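Side-chain contacts in aldose-aldose oxidoreductase (Caulobacter crescentus, PDB 5A04), which probably oxidises one aldose sugar while reducing another, using a bound NADP(H) cofactor in a Rossmann-type domain: residues Ile21-Phe26 against Glu50-Pro55; Arg134-Asn139 against Lys290-Ala295; Ala194-Gly199 against Asn248-Ser253; Val259-Ala264 against Gln270-Gln275. All coordinates share one frame; numbering follows the deposited sequence.

Contact 1 comes first along the chain, in the NAD-binding Rossmann domain, around the C-terminal parts of helices 16-22 and 42-52; its centre is about 20 Å from that of contact 2. Contact 2 opens next and closes last, around contacts 3 and 4 in the C-terminal alpha/beta domain, and pairs the start of helix 137-147 with that of helix 292-306. Contacts 3 and 4, with centres about 11 Å apart, both reach the same mixed sheet, through the neighbouring strands 247-254 and 257-261, and both touch the second subunit. N139 of contact 2 bonds to Y196 and Y250 of contact 3 and to A264 of contact 4, so one asparagine ties the three together.

Contact 1 of 4, residues Ile21-Phe26 against Glu50-Pro55; sequences IIMPRF and EQYGIP
Y52 meets M23 and P24 obliquely, and Y52 alone supplies the 50-55 side of this small interface, which buries 142 Å² in all. The methyl CE of M23 comes within 3.6 Å of Y52 CE2, while the sulfur SD stands 5.5 Å from the ring centroid, 27° off the ring normal. That is a Met-aromatic contact in which the methyl makes the close approach and the sulfur stays farther back. Nearer the backbone, M23 CB lies 3.7 Å from Y52 OH. The phenol oxygen also reaches P24, whose CG is 3.6 Å away; the proline nitrogen has no hydrogen to share, so this is packing without a hydrogen bond.

Two torsions explain the placement. M23 has CG beside its backbone N (chi1 -81°), and the bend at chi3 (64°) swings the methyl onto the tyrosine. Farther out, M23 also touches L14 and L37, and Y52 touches L34, so each of the two side chains has support from outside the pair. The backbone after Y52 turns at G53 with positive phi, carrying the chain away from helix 42-52 toward I54, which packs on L37. The contact thus joins the chain around the C-terminal parts of helices 16-22 and 42-52 beside strand 32-38 of the parallel Rossmann sheet, with helix 292-306 packing on I21, I22 and R25.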
loop_
_atom_site.group_PDB
_atom_site.type_symbol
_atom_site.label_atom_id
_atom_site.label_comp_id
_atom_site.label_asym_id
_atom_site.label_seq_id
_atom_site.Cartn_x
_atom_site.Cartn_y
_atom_site.Cartn_z
ATOM N N ILE A 21 -5.929 5.091 -28.870
ATOM C CA ILE A 21 -6.844 5.373 -27.775
ATOM C C ILE A 21 -7.671 6.645 -27.999
ATOM O O ILE A 21 -8.899 6.607 -27.959
ATOM C CB ILE A 21 -6.085 5.477 -26.442
ATOM C CG1 ILE A 21 -5.159 4.270 -26.261
ATOM C CG2 ILE A 21 -7.071 5.588 -25.293
ATOM C CD1 ILE A 21 -5.910 2.915 -26.222
ATOM N N ILE A 22 -7.017 7.780 -28.229
ATOM C CA ILE A 22 -7.755 9.040 -28.319
ATOM C C ILE A 22 -8.545 9.215 -29.633
ATOM O O ILE A 22 -9.747 9.503 -29.615
ATOM C CB ILE A 22 -6.804 10.248 -28.145
ATOM C CG1 ILE A 22 -6.213 10.269 -26.723
ATOM C CG2 ILE A 22 -7.541 11.564 -28.429
ATOM C CD1 ILE A 22 -7.250 10.313 -25.589
ATOM N N MET A 23 -7.890 9.062 -30.776
ATOM C CA MET A 23 -8.547 9.455 -32.022
ATOM C C MET A 23 -9.853 8.678 -32.316
ATOM O O MET A 23 -10.812 9.282 -32.799
ATOM C CB MET A 23 -7.559 9.353 -33.190
ATOM C CG MET A 23 -6.637 10.600 -33.248
ATOM S SD MET A 23 -5.151 10.354 -34.226
ATOM C CE MET A 23 -5.828 10.101 -35.860
ATOM N N PRO A 24 -9.913 7.370 -32.000
ATOM C CA PRO A 24 -11.207 6.704 -32.225
ATOM C C PRO A 24 -12.335 7.234 -31.346
ATOM O O PRO A 24 -13.501 7.053 -31.687
ATOM C CB PRO A 24 -10.911 5.244 -31.871
ATOM C CG PRO A 24 -9.463 5.085 -32.150
ATOM C CD PRO A 24 -8.855 6.393 -31.687
ATOM N N ARG A 25 -11.999 7.871 -30.223
ATOM C CA ARG A 25 -13.026 8.279 -29.274
ATOM C C ARG A 25 -13.668 9.633 -29.570
ATOM O O ARG A 25 -14.544 10.082 -28.825
ATOM C CB ARG A 25 -12.448 8.256 -27.854
ATOM C CG ARG A 25 -11.962 6.852 -27.444
ATOM C CD ARG A 25 -13.082 5.932 -26.948
ATOM N NE ARG A 25 -14.040 5.521 -27.987
ATOM C CZ ARG A 25 -13.870 4.488 -28.809
ATOM N NH1 ARG A 25 -12.763 3.736 -28.757
ATOM N NH2 ARG A 25 -14.825 4.198 -29.690
ATOM N N PHE A 26 -13.284 10.284 -30.667
ATOM C CA PHE A 26 -14.094 11.412 -31.114
ATOM C C PHE A 26 -15.499 10.940 -31.518
ATOM O O PHE A 26 -16.442 11.733 -31.563
ATOM C CB PHE A 26 -13.408 12.150 -32.264
ATOM C CG PHE A 26 -12.285 13.034 -31.807
ATOM C CD1 PHE A 26 -12.547 14.307 -31.321
ATOM C CD2 PHE A 26 -10.972 12.579 -31.834
ATOM C CE1 PHE A 26 -11.496 15.132 -30.866
ATOM C CE2 PHE A 26 -9.925 13.390 -31.384
ATOM C CZ PHE A 26 -10.204 14.667 -30.894
ATOM N N GLU A 50 -6.097 9.918 -44.381
ATOM C CA GLU A 50 -7.028 9.200 -45.246
ATOM C C GLU A 50 -8.106 8.482 -44.438
ATOM O O GLU A 50 -9.286 8.559 -44.770
ATOM C CB GLU A 50 -6.267 8.216 -46.131
ATOM C CG GLU A 50 -5.579 8.904 -47.300
ATOM C CD GLU A 50 -4.685 7.972 -48.099
ATOM O OE1 GLU A 50 -4.725 6.745 -47.858
ATOM O OE2 GLU A 50 -3.932 8.475 -48.962
ATOM N N GLN A 51 -7.711 7.798 -43.370
ATOM C CA GLN A 51 -8.686 7.108 -42.528
ATOM C C GLN A 51 -9.738 8.054 -41.943
ATOM O O GLN A 51 -10.934 7.736 -41.932
ATOM C CB GLN A 51 -7.984 6.346 -41.393
ATOM C CG GLN A 51 -8.972 5.635 -40.451
ATOM C CD GLN A 51 -8.297 4.806 -39.377
ATOM O OE1 GLN A 51 -7.073 4.779 -39.268
ATOM N NE2 GLN A 51 -9.101 4.104 -38.581
ATOM N N TYR A 52 -9.309 9.222 -41.465
ATOM C CA TYR A 52 -10.215 10.103 -40.740
ATOM C C TYR A 52 -10.779 11.252 -41.572
ATOM O O TYR A 52 -11.523 12.084 -41.058
ATOM C CB TYR A 52 -9.511 10.663 -39.492
ATOM C CG TYR A 52 -9.399 9.645 -38.387
ATOM C CD1 TYR A 52 -10.421 9.496 -37.452
ATOM C CD2 TYR A 52 -8.294 8.802 -38.294
ATOM C CE1 TYR A 52 -10.339 8.556 -36.438
ATOM C CE2 TYR A 52 -8.206 7.851 -37.279
ATOM C CZ TYR A 52 -9.242 7.732 -36.359
ATOM O OH TYR A 52 -9.168 6.799 -35.350
ATOM N N GLY A 53 -10.454 11.287 -42.860
ATOM C CA GLY A 53 -11.019 12.300 -43.740
ATOM C C GLY A 53 -10.486 13.692 -43.450
ATOM O O GLY A 53 -11.222 14.682 -43.509
ATOM N N ILE A 54 -9.203 13.756 -43.111
ATOM C CA ILE A 54 -8.524 15.022 -42.847
ATOM C C ILE A 54 -7.806 15.479 -44.105
ATOM O O ILE A 54 -6.855 14.823 -44.537
ATOM C CB ILE A 54 -7.489 14.891 -41.701
ATOM C CG1 ILE A 54 -8.105 14.204 -40.479
ATOM C CG2 ILE A 54 -6.906 16.273 -41.358
ATOM C CD1 ILE A 54 -9.299 14.915 -39.908
ATOM N N PRO A 55 -8.261 16.592 -44.709
ATOM C CA PRO A 55 -7.647 17.027 -45.972
ATOM C C PRO A 55 -6.184 17.429 -45.786
ATOM O O PRO A 55 -5.781 17.761 -44.666
ATOM C CB PRO A 55 -8.504 18.230 -46.393
ATOM C CG PRO A 55 -9.142 18.712 -45.152
ATOM C CD PRO A 55 -9.328 17.501 -44.263
#

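Contact 2 of 4, residues Arg134-Asn139 against Lys290-Ala295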
loop_
_atom_site.group_PDB
_atom_site.type_symbol
_atom_site.label_atom_id
_atom_site.label_comp_id
_atom_site.label_asym_id
_atom_site.label_seq_id
_atom_site.Cartn_x
_atom_site.Cartn_y
_atom_site.Cartn_z
ATOM N N ARG A 134 -10.454 11.593 -13.927
ATOM C CA ARG A 134 -11.428 12.487 -13.308
ATOM C C ARG A 134 -12.771 12.448 -14.035
ATOM O O ARG A 134 -13.737 13.037 -13.571
ATOM C CB ARG A 134 -10.903 13.922 -13.268
ATOM C CG ARG A 134 -9.623 14.094 -12.413
ATOM C CD ARG A 134 -9.902 13.919 -10.910
ATOM N NE ARG A 134 -10.886 14.886 -10.424
ATOM C CZ ARG A 134 -10.579 16.113 -10.017
ATOM N NH1 ARG A 134 -9.311 16.522 -10.029
ATOM N NH2 ARG A 134 -11.534 16.935 -9.591
ATOM N N PHE A 135 -12.817 11.753 -15.171
ATOM C CA PHE A 135 -14.032 11.629 -15.975
ATOM C C PHE A 135 -14.528 10.194 -16.040
ATOM O O PHE A 135 -15.450 9.880 -16.793
ATOM C CB PHE A 135 -13.773 12.168 -17.388
ATOM C CG PHE A 135 -13.274 13.575 -17.371
ATOM C CD1 PHE A 135 -14.165 14.621 -17.231
ATOM C CD2 PHE A 135 -11.907 13.849 -17.395
ATOM C CE1 PHE A 135 -13.711 15.938 -17.164
ATOM C CE2 PHE A 135 -11.446 15.161 -17.319
ATOM C CZ PHE A 135 -12.346 16.204 -17.196
ATOM N N GLN A 136 -13.910 9.333 -15.240
ATOM C CA GLN A 136 -14.163 7.892 -15.292
ATOM C C GLN A 136 -15.146 7.532 -14.179
ATOM O O GLN A 136 -15.024 8.019 -13.056
ATOM C CB GLN A 136 -12.840 7.130 -15.172
ATOM C CG GLN A 136 -12.882 5.668 -15.570
ATOM C CD GLN A 136 -13.562 4.807 -14.529
ATOM O OE1 GLN A 136 -13.453 5.069 -13.333
ATOM N NE2 GLN A 136 -14.268 3.763 -14.981
ATOM N N ALA A 137 -16.146 6.707 -14.507
ATOM C CA ALA A 137 -17.324 6.529 -13.647
ATOM C C ALA A 137 -17.002 6.074 -12.224
ATOM O O ALA A 137 -17.544 6.613 -11.250
ATOM C CB ALA A 137 -18.293 5.526 -14.294
ATOM N N HIS A 138 -16.124 5.088 -12.104
ATOM C CA HIS A 138 -15.798 4.551 -10.778
ATOM C C HIS A 138 -15.011 5.559 -9.953
ATOM O O HIS A 138 -15.243 5.701 -8.753
ATOM C CB HIS A 138 -15.017 3.240 -10.894
ATOM C CG HIS A 138 -15.746 2.168 -11.652
ATOM N ND1 HIS A 138 -15.992 2.252 -13.005
ATOM C CD2 HIS A 138 -16.271 0.984 -11.246
ATOM C CE1 HIS A 138 -16.645 1.172 -13.401
ATOM N NE2 HIS A 138 -16.828 0.385 -12.353
ATOM N N ASN A 139 -14.078 6.257 -10.588
ATOM C CA ASN A 139 -13.314 7.289 -9.880
ATOM C C ASN A 139 -14.220 8.405 -9.375
ATOM O O ASN A 139 -14.103 8.853 -8.234
ATOM C CB ASN A 139 -12.213 7.854 -10.789
ATOM C CG ASN A 139 -11.024 6.934 -10.887
ATOM O OD1 ASN A 139 -10.057 7.078 -10.135
ATOM N ND2 ASN A 139 -11.089 5.959 -11.793
ATOM N N LYS A 290 -20.788 9.329 -21.106
ATOM C CA LYS A 290 -19.899 8.796 -22.126
ATOM C C LYS A 290 -18.586 8.389 -21.487
ATOM O O LYS A 290 -18.332 8.700 -20.317
ATOM C CB LYS A 290 -19.678 9.816 -23.247
ATOM C CG LYS A 290 -18.913 11.047 -22.837
ATOM C CD LYS A 290 -18.831 12.064 -23.981
ATOM C CE LYS A 290 -20.137 12.818 -24.186
ATOM N NZ LYS A 290 -20.110 14.188 -23.568
ATOM N N ASN A 291 -17.774 7.679 -22.260
ATOM C CA ASN A 291 -16.526 7.110 -21.765
ATOM C C ASN A 291 -15.544 8.202 -21.346
ATOM O O ASN A 291 -15.668 9.358 -21.766
ATOM C CB ASN A 291 -15.899 6.215 -22.835
ATOM C CG ASN A 291 -15.391 7.013 -24.030
ATOM O OD1 ASN A 291 -14.294 7.562 -23.990
ATOM N ND2 ASN A 291 -16.195 7.087 -25.099
ATOM N N GLN A 292 -14.561 7.826 -20.533
ATOM C CA GLN A 292 -13.636 8.812 -19.962
ATOM C C GLN A 292 -12.860 9.621 -21.015
ATOM O O GLN A 292 -12.502 10.774 -20.765
ATOM C CB GLN A 292 -12.642 8.119 -19.015
ATOM C CG GLN A 292 -11.753 7.061 -19.679
ATOM C CD GLN A 292 -10.847 6.345 -18.682
ATOM O OE1 GLN A 292 -10.212 6.986 -17.838
ATOM N NE2 GLN A 292 -10.796 5.010 -18.766
ATOM N N PHE A 293 -12.581 9.027 -22.173
ATOM C CA PHE A 293 -11.769 9.704 -23.187
ATOM C C PHE A 293 -12.583 10.788 -23.882
ATOM O O PHE A 293 -12.166 11.942 -23.958
ATOM C CB PHE A 293 -11.221 8.691 -24.202
ATOM C CG PHE A 293 -10.522 7.536 -23.555
ATOM C CD1 PHE A 293 -9.225 7.668 -23.078
ATOM C CD2 PHE A 293 -11.174 6.330 -23.389
ATOM C CE1 PHE A 293 -8.595 6.601 -22.456
ATOM C CE2 PHE A 293 -10.544 5.256 -22.771
ATOM C CZ PHE A 293 -9.254 5.397 -22.302
ATOM N N SER A 294 -13.753 10.410 -24.387
ATOM C CA SER A 294 -14.650 11.378 -25.010
ATOM C C SER A 294 -15.075 12.452 -24.022
ATOM O O SER A 294 -15.219 13.623 -24.386
ATOM C CB SER A 294 -15.891 10.666 -25.561
ATOM O OG SER A 294 -15.491 9.608 -26.419
ATOM N N ALA A 295 -15.303 12.050 -22.777
ATOM C CA ALA A 295 -15.641 13.014 -21.730
ATOM C C ALA A 295 -14.505 14.017 -21.484
ATOM O O ALA A 295 -14.745 15.204 -21.248
ATOM C CB ALA A 295 -15.983 12.286 -20.439
HETATM O O HOH W 1 -17.058 8.011 -17.980
#
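F135 and Q136 pack against Q292 and A295 where two helix starts meet, each with a side-chain N-cap: Q136 for helix 137-147, N291 for helix 292-306. F135 comes first, its CB 3.8 Å from A295 CB, with A295 O above one ring face, displaced toward the rim. F135 O accepts a hydrogen bond from a water that also donates to K290 O, so one water joins the two backbones. At Q136, CG, anti to the backbone N (chi1 -164°), lies 3.7 Å from Q292 OE1, and the two amide planes are 57° apart. That OE1 bonds R132 of the glucose pocket, making Q292 a second-shell residue there. The bend at chi2 turns the Q136 amide back over its own helix: NE2 donates to H138 ND1, and OE1 caps the helix by accepting from N139 N at 3.1 Å and weakly from H138 N. OE1 also takes the side-chain ND2 of N139 at 3.0 Å, the two N139 donors coming from opposite faces of its plane.

Contact 3 of 4, residues Ala194-Gly199 against Asn248-Ser253; sequences ARYLTG and NRYRVS
Helix 194-198 crosses strand 248-253 at -32°, the axes 10.2 Å apart at closest approach, and L197 and V252 have the nearest CA atoms. This is helix-on-sheet packing in the C-terminal alpha/beta domain, and all four touching residues are buried. L197 carries it: CD1 sits over one face of the Y250 ring, 3.6 Å from the centroid and 16° off the normal, a CH-pi contact, while CD2 lies 3.7 Å from Y250 CE1. L197 CD1 also approaches V252 CB, at a looser 4.4 Å. Y250 adopts chi1 61°, with CG between its backbone N and carbonyl carbon, which lays the ring under the leucine. The two tyrosines cross at about a right angle, and both hydroxyls are hydrogen-bonded to OD1 of N139. Replacing Y250 with an alanine would probably leave L197 CD1 without an aromatic face to rest on and cost N139 OD1 one of its two phenol partners. At the ring edge of Y196, near its plane, Y250 OH lies 3.9 Å from CE1.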
loop_
_atom_site.group_PDB
_atom_site.type_symbol
_atom_site.label_atom_id
_atom_site.label_comp_id
_atom_site.label_asym_id
_atom_site.label_seq_id
_atom_site.Cartn_x
_atom_site.Cartn_y
_atom_site.Cartn_z
ATOM N N ALA A 194 -4.144 10.269 -4.877
ATOM C CA ALA A 194 -4.072 10.629 -3.458
ATOM C C ALA A 194 -4.584 12.055 -3.267
ATOM O O ALA A 194 -5.312 12.342 -2.315
ATOM C CB ALA A 194 -2.649 10.491 -2.933
ATOM N N ARG A 195 -4.231 12.927 -4.209
ATOM C CA ARG A 195 -4.677 14.314 -4.172
ATOM C C ARG A 195 -6.180 14.454 -4.421
ATOM O O ARG A 195 -6.844 15.181 -3.681
ATOM C CB ARG A 195 -3.888 15.155 -5.189
ATOM C CG ARG A 195 -2.411 15.399 -4.756
ATOM C CD ARG A 195 -1.582 16.154 -5.827
ATOM N NE ARG A 195 -2.259 17.407 -6.131
ATOM C CZ ARG A 195 -2.897 17.663 -7.267
ATOM N NH1 ARG A 195 -2.862 16.792 -8.269
ATOM N NH2 ARG A 195 -3.557 18.813 -7.404
ATOM N N TYR A 196 -6.737 13.779 -5.433
ATOM C CA TYR A 196 -8.163 14.011 -5.683
ATOM C C TYR A 196 -9.069 13.220 -4.745
ATOM O O TYR A 196 -10.214 13.613 -4.530
ATOM C CB TYR A 196 -8.569 13.776 -7.165
ATOM C CG TYR A 196 -8.387 12.420 -7.836
ATOM C CD1 TYR A 196 -9.137 11.306 -7.461
ATOM C CD2 TYR A 196 -7.547 12.299 -8.942
ATOM C CE1 TYR A 196 -8.993 10.078 -8.135
ATOM C CE2 TYR A 196 -7.390 11.088 -9.611
ATOM C CZ TYR A 196 -8.120 9.987 -9.210
ATOM O OH TYR A 196 -7.955 8.803 -9.899
ATOM N N LEU A 197 -8.562 12.159 -4.136
ATOM C CA LEU A 197 -9.373 11.436 -3.149
ATOM C C LEU A 197 -9.423 12.214 -1.827
ATOM O O LEU A 197 -10.482 12.320 -1.198
ATOM C CB LEU A 197 -8.832 10.019 -2.934
ATOM C CG LEU A 197 -8.980 9.108 -4.154
ATOM C CD1 LEU A 197 -8.166 7.847 -3.959
ATOM C CD2 LEU A 197 -10.464 8.750 -4.434
ATOM N N THR A 198 -8.291 12.774 -1.399
ATOM C CA THR A 198 -8.295 13.572 -0.170
ATOM C C THR A 198 -8.879 14.949 -0.429
ATOM O O THR A 198 -9.442 15.576 0.476
ATOM C CB THR A 198 -6.875 13.763 0.422
ATOM O OG1 THR A 198 -6.048 14.402 -0.554
ATOM C CG2 THR A 198 -6.260 12.432 0.813
ATOM N N GLY A 199 -8.719 15.426 -1.663
ATOM C CA GLY A 199 -9.027 16.807 -1.997
ATOM C C GLY A 199 -8.048 17.764 -1.339
ATOM O O GLY A 199 -8.341 18.948 -1.160
ATOM N N ASN A 248 -2.486 -1.561 -10.404
ATOM C CA ASN A 248 -3.283 -0.404 -10.758
ATOM C C ASN A 248 -4.478 -0.372 -9.856
ATOM O O ASN A 248 -5.492 -1.004 -10.140
ATOM C CB ASN A 248 -3.723 -0.453 -12.227
ATOM C CG ASN A 248 -4.342 0.864 -12.687
ATOM O OD1 ASN A 248 -5.247 1.386 -12.050
ATOM N ND2 ASN A 248 -3.815 1.426 -13.765
ATOM N N ARG A 249 -4.376 0.364 -8.759
ATOM C CA ARG A 249 -5.428 0.268 -7.759
ATOM C C ARG A 249 -5.333 1.363 -6.732
ATOM O O ARG A 249 -4.275 1.964 -6.538
ATOM C CB ARG A 249 -5.348 -1.093 -7.053
ATOM C CG ARG A 249 -4.041 -1.298 -6.267
ATOM C CD ARG A 249 -3.975 -2.708 -5.676
ATOM N NE ARG A 249 -2.919 -2.815 -4.668
ATOM C CZ ARG A 249 -2.999 -3.574 -3.579
ATOM N NH1 ARG A 249 -4.077 -4.319 -3.355
ATOM N NH2 ARG A 249 -1.988 -3.594 -2.714
ATOM N N TYR A 250 -6.449 1.622 -6.066
ATOM C CA TYR A 250 -6.373 2.346 -4.810
ATOM C C TYR A 250 -7.474 1.947 -3.859
ATOM O O TYR A 250 -8.534 1.475 -4.283
ATOM C CB TYR A 250 -6.380 3.868 -5.035
ATOM C CG TYR A 250 -7.570 4.530 -5.708
ATOM C CD1 TYR A 250 -8.814 4.626 -5.079
ATOM C CD2 TYR A 250 -7.416 5.147 -6.947
ATOM C CE1 TYR A 250 -9.878 5.291 -5.692
ATOM C CE2 TYR A 250 -8.466 5.810 -7.559
ATOM C CZ TYR A 250 -9.687 5.885 -6.925
ATOM O OH TYR A 250 -10.714 6.575 -7.550
ATOM N N ARG A 251 -7.188 2.094 -2.561
ATOM C CA ARG A 251 -8.205 1.998 -1.523
ATOM C C ARG A 251 -8.109 3.241 -0.652
ATOM O O ARG A 251 -7.012 3.605 -0.211
ATOM C CB ARG A 251 -8.035 0.743 -0.657
ATOM C CG ARG A 251 -9.111 0.680 0.431
ATOM C CD ARG A 251 -8.907 -0.452 1.412
ATOM N NE ARG A 251 -9.031 -1.759 0.780
ATOM C CZ ARG A 251 -9.028 -2.907 1.449
ATOM N NH1 ARG A 251 -8.893 -2.912 2.773
ATOM N NH2 ARG A 251 -9.149 -4.052 0.794
ATOM N N VAL A 252 -9.237 3.906 -0.429
ATOM C CA VAL A 252 -9.286 5.030 0.496
ATOM C C VAL A 252 -10.141 4.596 1.692
ATOM O O VAL A 252 -11.209 4.002 1.519
ATOM C CB VAL A 252 -9.827 6.326 -0.189
ATOM C CG1 VAL A 252 -11.124 6.065 -0.963
ATOM C CG2 VAL A 252 -9.992 7.476 0.828
ATOM N N SER A 253 -9.633 4.842 2.901
ATOM C CA SER A 253 -10.283 4.366 4.126
ATOM C C SER A 253 -10.423 5.465 5.172
ATOM O O SER A 253 -9.538 6.314 5.327
ATOM C CB SER A 253 -9.502 3.205 4.756
ATOM O OG SER A 253 -9.127 2.218 3.815
#

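Contact 4 of 4, residues Val259-Ala264 against Gln270-Gln275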
loop_
_atom_site.group_PDB
_atom_site.type_symbol
_atom_site.label_atom_id
_atom_site.label_comp_id
_atom_site.label_asym_id
_atom_site.label_seq_id
_atom_site.Cartn_x
_atom_site.Cartn_y
_atom_site.Cartn_z
ATOM N N VAL A 259 -13.396 2.355 0.397
ATOM C CA VAL A 259 -13.771 2.012 -0.968
ATOM C C VAL A 259 -12.500 1.828 -1.788
ATOM O O VAL A 259 -11.510 2.544 -1.603
ATOM C CB VAL A 259 -14.707 3.088 -1.611
ATOM C CG1 VAL A 259 -14.122 4.467 -1.523
ATOM C CG2 VAL A 259 -15.028 2.738 -3.057
ATOM N N GLU A 260 -12.513 0.840 -2.670
ATOM C CA GLU A 260 -11.347 0.593 -3.506
ATOM C C GLU A 260 -11.765 0.336 -4.941
ATOM O O GLU A 260 -12.900 -0.076 -5.200
ATOM C CB GLU A 260 -10.547 -0.598 -2.980
ATOM C CG GLU A 260 -11.254 -1.951 -3.150
ATOM C CD GLU A 260 -10.466 -3.105 -2.536
ATOM O OE1 GLU A 260 -9.409 -2.861 -1.896
ATOM O OE2 GLU A 260 -10.914 -4.263 -2.689
ATOM N N ILE A 261 -10.841 0.585 -5.861
ATOM C CA ILE A 261 -11.028 0.266 -7.274
ATOM C C ILE A 261 -9.791 -0.473 -7.738
ATOM O O ILE A 261 -8.663 -0.041 -7.464
ATOM C CB ILE A 261 -11.238 1.526 -8.157
ATOM C CG1 ILE A 261 -12.087 2.568 -7.434
ATOM C CG2 ILE A 261 -11.878 1.146 -9.508
ATOM C CD1 ILE A 261 -12.285 3.856 -8.245
ATOM N N ASP A 262 -9.996 -1.595 -8.423
ATOM C CA ASP A 262 -8.892 -2.406 -8.934
ATOM C C ASP A 262 -9.389 -3.239 -10.119
ATOM O O ASP A 262 -10.153 -4.182 -9.926
ATOM C CB ASP A 262 -8.345 -3.304 -7.819
ATOM C CG ASP A 262 -7.115 -4.092 -8.230
ATOM O OD1 ASP A 262 -6.622 -3.947 -9.373
ATOM O OD2 ASP A 262 -6.629 -4.869 -7.379
ATOM N N PRO A 263 -8.973 -2.889 -11.348
ATOM C CA PRO A 263 -8.076 -1.781 -11.709
ATOM C C PRO A 263 -8.747 -0.418 -11.526
ATOM O O PRO A 263 -9.958 -0.311 -11.662
ATOM C CB PRO A 263 -7.786 -2.040 -13.190
ATOM C CG PRO A 263 -9.052 -2.692 -13.686
ATOM C CD PRO A 263 -9.481 -3.593 -12.544
ATOM N N ALA A 264 -7.967 0.610 -11.222
ATOM C CA ALA A 264 -8.529 1.921 -10.906
ATOM C C ALA A 264 -8.477 2.915 -12.075
ATOM O O ALA A 264 -9.435 3.651 -12.316
ATOM C CB ALA A 264 -7.800 2.520 -9.688
ATOM N N GLN A 270 -12.527 -1.252 -14.926
ATOM C CA GLN A 270 -12.660 -0.839 -13.520
ATOM C C GLN A 270 -13.651 -1.704 -12.734
ATOM O O GLN A 270 -14.738 -2.028 -13.222
ATOM C CB GLN A 270 -13.110 0.623 -13.426
ATOM C CG GLN A 270 -11.975 1.649 -13.469
ATOM C CD GLN A 270 -11.461 1.932 -14.873
ATOM O OE1 GLN A 270 -11.869 1.294 -15.853
ATOM N NE2 GLN A 270 -10.568 2.914 -14.979
ATOM N N ALA A 271 -13.262 -2.077 -11.519
ATOM C CA ALA A 271 -14.147 -2.792 -10.599
ATOM C C ALA A 271 -14.008 -2.172 -9.219
ATOM O O ALA A 271 -12.899 -2.046 -8.714
ATOM C CB ALA A 271 -13.811 -4.285 -10.559
ATOM N N MET A 272 -15.130 -1.794 -8.615
ATOM C CA MET A 272 -15.118 -1.154 -7.297
ATOM C C MET A 272 -15.727 -2.055 -6.221
ATOM O O MET A 272 -16.724 -2.734 -6.455
ATOM C CB MET A 272 -15.860 0.188 -7.356
ATOM C CG MET A 272 -16.236 0.777 -5.989
ATOM S SD MET A 272 -17.068 2.389 -6.136
ATOM C CE MET A 272 -15.714 3.426 -6.628
ATOM N N ARG A 273 -15.102 -2.078 -5.048
ATOM C CA ARG A 273 -15.638 -2.799 -3.896
ATOM C C ARG A 273 -15.670 -1.823 -2.725
ATOM O O ARG A 273 -14.772 -0.989 -2.592
ATOM C CB ARG A 273 -14.767 -4.025 -3.591
ATOM C CG ARG A 273 -15.234 -4.907 -2.451
ATOM C CD ARG A 273 -14.419 -6.201 -2.433
ATOM N NE ARG A 273 -13.022 -5.981 -2.054
ATOM C CZ ARG A 273 -12.407 -6.629 -1.070
ATOM N NH1 ARG A 273 -13.066 -7.538 -0.358
ATOM N NH2 ARG A 273 -11.135 -6.368 -0.788
ATOM N N ALA A 274 -16.695 -1.887 -1.885
ATOM C CA ALA A 274 -16.743 -0.962 -0.755
ATOM C C ALA A 274 -17.223 -1.656 0.504
ATOM O O ALA A 274 -17.962 -2.640 0.451
ATOM C CB ALA A 274 -17.631 0.224 -1.070
ATOM N N GLN A 275 -16.799 -1.123 1.639
ATOM C CA GLN A 275 -17.206 -1.640 2.936
ATOM C C GLN A 275 -17.707 -0.435 3.728
ATOM O O GLN A 275 -16.905 0.397 4.158
ATOM C CB GLN A 275 -16.025 -2.349 3.613
ATOM C CG GLN A 275 -16.359 -3.147 4.864
ATOM C CD GLN A 275 -16.232 -2.320 6.114
ATOM O OE1 GLN A 275 -15.133 -1.890 6.484
ATOM N NE2 GLN A 275 -17.358 -2.066 6.764
#
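V259, I261, M272 and A274 pack on one face of an antiparallel beta hairpin of strands 257-261 and 272-275; E260 and R273, a hydrogen-bonded pair, project from the other. The apolar face is tight: the M272 methyl CE lies 3.7 Å from V259 CG2 and 3.8 Å from I261 CG1, and H138 and A142 of helix 137-147 cover it. On the charged face, toward the second subunit, R273 NE and NH2 each reach E260 OE2 at 2.8 Å, in the guanidinium plane but 32° out of the carboxylate plane. R251 takes OE1, and R273 NH2 pairs with D262 of the second subunit. A glutamine at E260 would probably lose the salt bridges, leaving R251 and R273, close together, without their shared anion. The turn end is more open: D262 N still donates to A271 O, but A271 is exposed and the regular register ends at cis P263, whose buried O has no partner. Q270 NE2 donates to A264 O at 3.0 Å from above the carbonyl plane.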